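Putative mandelate racemase/muconate lactonizing enzyme (Bordetella bronchiseptica, PDB 3DDM) belongs to the enolase superfamily, pairing a capping domain with a TIM-type beta/alpha barrel, although its own function is unknown. Local coordinates at residues L120-C125 with D281-G286; A40-V45 with A312-Q317. The protein carries 1 engineered substitution. All coordinates share one frame; numbering follows the deposited sequence.

Interaction 1: residues L120-C125 with D281-G286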
loop_
_atom_site.group_PDB
_atom_site.type_symbol
_atom_site.label_atom_id
_atom_site.label_comp_id
_atom_site.label_asym_id
_atom_site.label_seq_id
_atom_site.Cartn_x
_atom_site.Cartn_y
_atom_site.Cartn_z
ATOM N N LEU A 120 0.705 -16.917 -2.957
ATOM C CA LEU A 120 -0.023 -18.076 -2.446
ATOM C C LEU A 120 -0.825 -18.784 -3.534
ATOM O O LEU A 120 -1.057 -19.997 -3.445
ATOM C CB LEU A 120 -0.949 -17.673 -1.298
ATOM C CG LEU A 120 -0.226 -17.476 0.038
ATOM C CD1 LEU A 120 -1.190 -16.982 1.106
ATOM C CD2 LEU A 120 0.397 -18.796 0.451
ATOM N N ASP A 121 -1.249 -18.050 -4.564
ATOM C CA ASP A 121 -1.999 -18.686 -5.642
ATOM C C ASP A 121 -1.042 -19.543 -6.472
ATOM O O ASP A 121 -1.380 -20.655 -6.896
ATOM C CB ASP A 121 -2.675 -17.652 -6.547
ATOM C CG ASP A 121 -3.654 -18.296 -7.528
ATOM O OD1 ASP A 121 -3.296 -18.457 -8.724
ATOM O OD2 ASP A 121 -4.777 -18.658 -7.084
ATOM N N ILE A 122 0.156 -19.013 -6.699
ATOM C CA ILE A 122 1.174 -19.725 -7.458
ATOM C C ILE A 122 1.483 -21.061 -6.771
ATOM O O ILE A 122 1.711 -22.066 -7.436
ATOM C CB ILE A 122 2.477 -18.887 -7.569
ATOM C CG1 ILE A 122 2.263 -17.704 -8.520
ATOM C CG2 ILE A 122 3.625 -19.771 -8.016
ATOM C CD1 ILE A 122 3.448 -16.758 -8.608
ATOM N N ALA A 123 1.475 -21.065 -5.443
ATOM C CA ALA A 123 1.757 -22.273 -4.685
ATOM C C ALA A 123 0.590 -23.267 -4.701
ATOM O O ALA A 123 0.804 -24.479 -4.748
ATOM C CB ALA A 123 2.119 -21.910 -3.244
ATOM N N LEU A 124 -0.640 -22.757 -4.645
ATOM C CA LEU A 124 -1.813 -23.628 -4.667
ATOM C C LEU A 124 -1.952 -24.284 -6.043
ATOM O O LEU A 124 -2.374 -25.444 -6.148
ATOM C CB LEU A 124 -3.076 -22.837 -4.324
ATOM C CG LEU A 124 -3.210 -22.460 -2.850
ATOM C CD1 LEU A 124 -4.410 -21.557 -2.657
ATOM C CD2 LEU A 124 -3.341 -23.719 -2.011
ATOM N N CYS A 125 -1.603 -23.545 -7.093
ATOM C CA CYS A 125 -1.664 -24.090 -8.445
ATOM C C CYS A 125 -0.530 -25.096 -8.629
ATOM O O CYS A 125 -0.704 -26.126 -9.277
ATOM C CB CYS A 125 -1.533 -22.983 -9.490
ATOM S SG CYS A 125 -2.979 -21.950 -9.633
ATOM N N ASP A 281 2.426 -9.165 -14.050
ATOM C CA ASP A 281 3.427 -9.854 -13.227
ATOM C C ASP A 281 2.673 -10.814 -12.308
ATOM O O ASP A 281 2.204 -10.425 -11.240
ATOM C CB ASP A 281 4.206 -8.839 -12.389
ATOM C CG ASP A 281 5.429 -9.439 -11.740
ATOM O OD1 ASP A 281 5.367 -10.614 -11.326
ATOM O OD2 ASP A 281 6.453 -8.730 -11.634
ATOM N N LEU A 282 2.571 -12.075 -12.717
ATOM C CA LEU A 282 1.815 -13.051 -11.945
ATOM C C LEU A 282 2.220 -13.186 -10.478
ATOM O O LEU A 282 1.426 -13.659 -9.671
ATOM C CB LEU A 282 1.813 -14.408 -12.666
ATOM C CG LEU A 282 2.557 -15.603 -12.093
ATOM C CD1 LEU A 282 2.196 -16.829 -12.890
ATOM C CD2 LEU A 282 4.044 -15.352 -12.143
ATOM N N ALA A 283 3.426 -12.748 -10.124
ATOM C CA ALA A 283 3.866 -12.809 -8.719
ATOM C C ALA A 283 3.493 -11.512 -7.974
ATOM O O ALA A 283 3.563 -11.436 -6.743
ATOM C CB ALA A 283 5.366 -13.043 -8.636
ATOM N N LYS A 284 3.092 -10.498 -8.734
ATOM C CA LYS A 284 2.702 -9.223 -8.155
ATOM C C LYS A 284 1.194 -9.216 -7.944
ATOM O O LYS A 284 0.710 -8.756 -6.908
ATOM C CB LYS A 284 3.106 -8.081 -9.081
ATOM C CG LYS A 284 3.953 -7.012 -8.414
ATOM C CD LYS A 284 4.393 -5.948 -9.411
ATOM C CE LYS A 284 4.827 -4.690 -8.704
ATOM N NZ LYS A 284 4.971 -3.545 -9.640
ATOM N N TRP A 285 0.453 -9.732 -8.927
ATOM C CA TRP A 285 -1.005 -9.789 -8.821
ATOM C C TRP A 285 -1.698 -10.994 -9.481
ATOM O O TRP A 285 -1.275 -11.498 -10.527
ATOM C CB TRP A 285 -1.651 -8.511 -9.381
ATOM C CG TRP A 285 -3.147 -8.618 -9.356
ATOM C CD1 TRP A 285 -3.968 -8.402 -8.281
ATOM C CD2 TRP A 285 -3.990 -9.133 -10.404
ATOM N NE1 TRP A 285 -5.268 -8.758 -8.590
ATOM C CE2 TRP A 285 -5.309 -9.209 -9.884
ATOM C CE3 TRP A 285 -3.758 -9.545 -11.727
ATOM C CZ2 TRP A 285 -6.391 -9.679 -10.642
ATOM C CZ3 TRP A 285 -4.834 -10.013 -12.483
ATOM C CH2 TRP A 285 -6.138 -10.075 -11.933
ATOM N N GLY A 286 -2.781 -11.433 -8.843
ATOM C CA GLY A 286 -3.592 -12.523 -9.350
ATOM C C GLY A 286 -3.034 -13.929 -9.418
ATOM O O GLY A 286 -3.784 -14.899 -9.272
#

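Interaction 2: residues A40-V45 with A312-Q317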
loop_
_atom_site.group_PDB
_atom_site.type_symbol
_atom_site.label_atom_id
_atom_site.label_comp_id
_atom_site.label_asym_id
_atom_site.label_seq_id
_atom_site.Cartn_x
_atom_site.Cartn_y
_atom_site.Cartn_z
ATOM N N ALA A 40 13.968 -11.832 -1.476
ATOM C CA ALA A 40 13.056 -12.840 -2.000
ATOM C C ALA A 40 12.160 -13.403 -0.894
ATOM O O ALA A 40 12.565 -13.495 0.266
ATOM C CB ALA A 40 13.840 -13.960 -2.648
ATOM N N VAL A 41 10.929 -13.750 -1.251
ATOM C CA VAL A 41 10.002 -14.339 -0.291
ATOM C C VAL A 41 9.363 -15.537 -0.969
ATOM O O VAL A 41 8.582 -15.388 -1.909
ATOM C CB VAL A 41 8.891 -13.357 0.144
ATOM C CG1 VAL A 41 7.935 -14.053 1.093
ATOM C CG2 VAL A 41 9.493 -12.159 0.833
ATOM N N LEU A 42 9.726 -16.727 -0.509
ATOM C CA LEU A 42 9.177 -17.956 -1.068
ATOM C C LEU A 42 8.103 -18.466 -0.115
ATOM O O LEU A 42 8.246 -18.383 1.107
ATOM C CB LEU A 42 10.284 -19.003 -1.242
ATOM C CG LEU A 42 11.509 -18.590 -2.082
ATOM C CD1 LEU A 42 12.483 -19.766 -2.189
ATOM C CD2 LEU A 42 11.072 -18.133 -3.470
ATOM N N VAL A 43 7.009 -18.971 -0.667
ATOM C CA VAL A 43 5.939 -19.487 0.177
ATOM C C VAL A 43 5.650 -20.934 -0.154
ATOM O O VAL A 43 5.731 -21.344 -1.319
ATOM C CB VAL A 43 4.646 -18.655 0.030
ATOM C CG1 VAL A 43 4.821 -17.312 0.721
ATOM C CG2 VAL A 43 4.328 -18.444 -1.441
ATOM N N GLU A 44 5.348 -21.712 0.882
ATOM C CA GLU A 44 5.031 -23.120 0.701
ATOM C C GLU A 44 3.730 -23.433 1.400
ATOM O O GLU A 44 3.595 -23.208 2.593
ATOM C CB GLU A 44 6.139 -24.016 1.263
ATOM C CG GLU A 44 6.398 -23.858 2.751
ATOM C CD GLU A 44 7.329 -24.934 3.300
ATOM O OE1 GLU A 44 7.069 -26.132 3.070
ATOM O OE2 GLU A 44 8.317 -24.584 3.974
ATOM N N VAL A 45 2.760 -23.924 0.643
ATOM C CA VAL A 45 1.477 -24.289 1.214
ATOM C C VAL A 45 1.381 -25.803 1.322
ATOM O O VAL A 45 1.477 -26.504 0.316
ATOM C CB VAL A 45 0.311 -23.815 0.345
ATOM C CG1 VAL A 45 -1.003 -24.321 0.947
ATOM C CG2 VAL A 45 0.319 -22.292 0.245
ATOM N N ALA A 312 13.265 -13.758 -7.808
ATOM C CA ALA A 312 13.993 -15.014 -7.671
ATOM C C ALA A 312 13.500 -16.053 -8.677
ATOM O O ALA A 312 12.574 -15.796 -9.448
ATOM C CB ALA A 312 13.855 -15.542 -6.246
ATOM N N GLY A 313 14.113 -17.235 -8.641
ATOM C CA GLY A 313 13.772 -18.298 -9.569
ATOM C C GLY A 313 12.358 -18.853 -9.589
ATOM O O GLY A 313 11.811 -19.115 -10.669
ATOM N N ILE A 314 11.762 -19.046 -8.419
ATOM C CA ILE A 314 10.413 -19.597 -8.355
ATOM C C ILE A 314 9.424 -18.776 -9.177
ATOM O O ILE A 314 8.667 -19.321 -9.984
ATOM C CB ILE A 314 9.922 -19.682 -6.891
ATOM C CG1 ILE A 314 10.830 -20.632 -6.103
ATOM C CG2 ILE A 314 8.492 -20.203 -6.835
ATOM C CD1 ILE A 314 10.820 -22.058 -6.618
ATOM N N GLY A 315 9.442 -17.462 -8.975
ATOM C CA GLY A 315 8.537 -16.590 -9.696
ATOM C C GLY A 315 8.814 -16.615 -11.177
ATOM O O GLY A 315 7.894 -16.551 -11.987
ATOM N N LEU A 316 10.088 -16.699 -11.538
ATOM C CA LEU A 316 10.467 -16.739 -12.947
ATOM C C LEU A 316 9.952 -18.020 -13.605
ATOM O O LEU A 316 9.414 -17.975 -14.712
ATOM C CB LEU A 316 11.993 -16.659 -13.108
ATOM C CG LEU A 316 12.437 -16.690 -14.574
ATOM C CD1 LEU A 316 11.788 -15.537 -15.317
ATOM C CD2 LEU A 316 13.955 -16.606 -14.671
ATOM N N GLN A 317 10.131 -19.156 -12.927
ATOM C CA GLN A 317 9.663 -20.433 -13.454
ATOM C C GLN A 317 8.144 -20.359 -13.614
ATOM O O GLN A 317 7.595 -20.819 -14.620
ATOM C CB GLN A 317 10.052 -21.589 -12.515
ATOM C CG GLN A 317 11.568 -21.934 -12.492
ATOM C CD GLN A 317 12.009 -22.882 -13.622
ATOM O OE1 GLN A 317 13.081 -22.708 -14.216
ATOM N NE2 GLN A 317 11.192 -23.896 -13.903
#

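Interaction 1: residues L120-C125 with D281-G286
Ile122 sets its terminal methyl against the branch point of Leu282, CD1 lying 3.8 Å from Leu282 CG. The contact joins the two parts of an enolase-superfamily chain: helix 110-131 of the N-terminal capping domain meets the loop that leads from barrel strand 275-278 to helix 287-300. The two side chains cross at about a right angle, and one branch of the leucine shares the contact, Leu282 CD2 lying 3.9 Å from Ile122 CD1. Ile122 reaches across because CG1 stands anti to its carbonyl carbon and the chain then runs extended (chi2 175°), carrying CD1 away from the helix. The same methyl rests on Ala283, 4.2 Å from its CB, where a short side chain allows the loop backbone to come close. Leu282 is also packed against Ala318, Ser319 and Leu322 of helix 313-325, and Phe288 lies against both Leu282 and Asp121, so helices 287-300 and 313-325 flank the apolar patch.

One residue earlier in the helix, Asp121 points toward Gly286. Its CG is anti to the backbone N (chi1 -170°), which turns the carboxylate to the 281-286 loop, and Asp121 OD1 lies 3.6 Å from Gly286 O. Asp121 OD2 is hydrogen-bonded to Ser289 OG, a polar partner for a buried acid. Glycine suits position 286 because its phi is positive and because a side chain there would run into the ring of Trp285.

The loop keeps its shape through its own bonds. Asp281 O accepts from both Lys284 N and Trp285 N. Asp281 also closes an Asx turn: its OD1 receives Ala283 N at 3.1 Å, on the anti side of the carboxylate and 18° out of its plane.

Interaction 2: residues A40-V45 with A312-Q317
Strand 40-45 passes beside the beginning of helix 313-325, and the backbones are closest at the N-cap, where the CA atoms of Ala40 and Ala312 are 6.1 Å apart. Farther along, Leu42 CA and Ile314 CA stand 7.6 Å apart, a separation that larger side chains span. The small pair fits the close end: both alanines point their CB at the other segment, and the two methyls meet at 3.9 Å. Leu42 and Ile314 fill the wider end, their side chains meeting at a slant. One branch of the leucine does the touching, CD2 reaching 3.6 Å from Ile314 CG1 and lying nearly as close to Ile314 CB. With CG anti to the carbonyl carbon (chi1 -56°), Leu42 turns its end towards the helix although its CB sets out to one side. The contact is wholly apolar, whereas Glu56 on the adjoining strand 52-56 grips the start of the helix, OE2 accepting from Ala312 N and OE1 from Gly315 N. Strand 37-46 is the middle strand of an antiparallel sheet between 14-23 and 52-56; beyond the helix contact, Val45 packs on helix 110-131.

In the fold
Both contacts are buried, and both join the N-terminal capping domain to the barrel domain, but they use different elements. Interaction 1 brings a capping helix against a barrel loop and sets a carboxylate beside its apolar patch, whereas interaction 2 places a sheet strand against the start of a barrel helix through aliphatic groups alone. Their centres are 9 Å apart, and they touch through both domains: in the capping domain Val45 of 40-45 packs on Leu120, Ala123 and Leu124, while in the barrel domain Leu282 CD2 comes 4.0 Å from Gly315 O. Helix 313-325 contributes to both, its first turn to interaction 2 and its later residues to the surroundings of interaction 1.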